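Local coordinates for protein 378aa long hypothetical citrate synthase (Sulfolobus tokodaii, PDB 1VGM) that is a hypothetical protein of the citrate synthase family, built as a predominantly helical chain that assembles in pairs, at residues S156-T161 against L324-Y329. Numbering follows the deposited sequence.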
# COMPACT_ATOMS: atom_id res chain seq x y z
N SER A 156 8.04 18.77 -20.51
CA SER A 156 6.81 19.19 -19.84
C SER A 156 6.93 19.11 -18.32
O SER A 156 6.44 20.00 -17.61
CB SER A 156 5.63 18.33 -20.31
OG SER A 156 5.30 18.66 -21.65
N PHE A 157 7.57 18.06 -17.81
CA PHE A 157 7.74 17.93 -16.37
C PHE A 157 8.67 19.03 -15.86
O PHE A 157 8.36 19.71 -14.88
CB PHE A 157 8.31 16.55 -16.01
CG PHE A 157 8.73 16.41 -14.58
CD1 PHE A 157 7.80 16.56 -13.55
CD2 PHE A 157 10.06 16.18 -14.25
CE1 PHE A 157 8.19 16.46 -12.21
CE2 PHE A 157 10.47 16.08 -12.91
CZ PHE A 157 9.53 16.22 -11.89
N LEU A 158 9.80 19.22 -16.53
CA LEU A 158 10.80 20.17 -16.08
C LEU A 158 10.27 21.60 -16.10
O LEU A 158 10.57 22.39 -15.21
CB LEU A 158 12.06 20.09 -16.94
CG LEU A 158 12.91 18.83 -16.76
CD1 LEU A 158 14.11 18.88 -17.68
CD2 LEU A 158 13.36 18.71 -15.31
N ALA A 159 9.48 21.92 -17.13
CA ALA A 159 8.95 23.27 -17.30
C ALA A 159 7.92 23.62 -16.22
O ALA A 159 7.90 24.73 -15.70
CB ALA A 159 8.33 23.42 -18.70
N ALA A 160 7.08 22.66 -15.88
CA ALA A 160 6.09 22.85 -14.82
C ALA A 160 6.80 23.03 -13.48
O ALA A 160 6.45 23.91 -12.69
CB ALA A 160 5.17 21.66 -14.76
N THR A 161 7.79 22.18 -13.23
CA THR A 161 8.49 22.19 -11.96
C THR A 161 9.17 23.54 -11.71
O THR A 161 8.97 24.15 -10.65
CB THR A 161 9.54 21.06 -11.91
OG1 THR A 161 8.87 19.79 -11.97
CG2 THR A 161 10.37 21.13 -10.64
N LEU A 324 20.14 19.06 -12.30
CA LEU A 324 18.85 19.42 -12.86
C LEU A 324 18.09 20.44 -12.02
O LEU A 324 17.02 20.90 -12.41
CB LEU A 324 17.99 18.17 -13.02
CG LEU A 324 18.39 17.29 -14.19
CD1 LEU A 324 17.74 15.93 -14.07
CD2 LEU A 324 17.99 17.99 -15.48
N GLY A 325 18.64 20.79 -10.85
CA GLY A 325 18.05 21.84 -10.04
C GLY A 325 17.25 21.34 -8.85
O GLY A 325 16.75 22.13 -8.05
N PHE A 326 17.13 20.02 -8.70
CA PHE A 326 16.27 19.45 -7.67
C PHE A 326 16.92 19.45 -6.29
O PHE A 326 18.08 19.07 -6.14
CB PHE A 326 15.86 18.03 -8.02
CG PHE A 326 14.81 17.96 -9.08
CD1 PHE A 326 15.16 17.78 -10.41
CD2 PHE A 326 13.47 18.10 -8.75
CE1 PHE A 326 14.18 17.74 -11.40
CE2 PHE A 326 12.48 18.06 -9.74
CZ PHE A 326 12.84 17.88 -11.07
N PRO A 327 16.17 19.87 -5.26
CA PRO A 327 16.66 19.73 -3.89
C PRO A 327 16.71 18.26 -3.50
O PRO A 327 16.05 17.42 -4.11
CB PRO A 327 15.64 20.52 -3.07
CG PRO A 327 14.38 20.37 -3.85
CD PRO A 327 14.79 20.38 -5.30
N ILE A 328 17.51 17.97 -2.48
CA ILE A 328 17.79 16.60 -2.06
C ILE A 328 16.50 15.87 -1.69
O ILE A 328 16.34 14.68 -1.98
CB ILE A 328 18.76 16.59 -0.85
CG1 ILE A 328 20.14 17.08 -1.30
CG2 ILE A 328 18.85 15.19 -0.24
CD1 ILE A 328 21.15 17.26 -0.17
N TYR A 329 15.58 16.59 -1.05
CA TYR A 329 14.34 15.99 -0.58
C TYR A 329 13.44 15.53 -1.72
O TYR A 329 12.39 14.93 -1.47
CB TYR A 329 13.58 16.96 0.33
CG TYR A 329 13.00 18.20 -0.35
CD1 TYR A 329 11.93 18.10 -1.24
CD2 TYR A 329 13.51 19.47 -0.07
CE1 TYR A 329 11.37 19.23 -1.82
CE2 TYR A 329 12.96 20.61 -0.65
CZ TYR A 329 11.89 20.48 -1.53
OH TYR A 329 11.35 21.59 -2.13
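The carbonyl oxygen of Phe157 is gripped by two donors one turn further along helix 153-162: the backbone N of Thr161 gives the ordinary helical bond, and Thr161 OG1 adds a second at 3.0 Å from Phe157 O. The hydroxyl stands above the carbonyl plane, 41° out of it, and also sits over one face of the Phe157 ring, toward its rim. With OG1 held back on its own helix, the other branch, CG2, lies anti to the backbone N and turns toward the loop, where Thr161 CG2 meets Phe326 CE2 at 3.8 Å.

Phe326 carries the loop's side of the contact. Its ring and that of Phe157 reach for each other from opposite directions and meet at their rims without stacking, their planes tilted by only 10°. The ring centroids are 5.9 Å apart. The closest atoms are Phe157 CE2 and Phe326 CZ, at 3.5 Å. Phe157 extends this far because its CG is anti to the backbone N, chi1 170°. Leu158 crosses Phe326 at about a right angle, its CD2 lying near the ring plane at the edge, 4.1 Å from Phe326 CE1. The three helix residues thus receive the far end of one aromatic ring through purely apolar contacts, all of them buried.

Phe162 also meets Phe326, the two rings edge-to-face, while Met174 of helix 168-180 touches both Phe157 and Leu158. Just before Phe326, Gly325 adopts positive phi and closes helix 314-323. The arrangement is a Schellman motif at the C-terminal end of that helix, with the next residue, Phe326, packing its ring on helix 153-162 and so joining the connection between helices 314-323 and 331-353 to it within the largely helical citrate synthase fold.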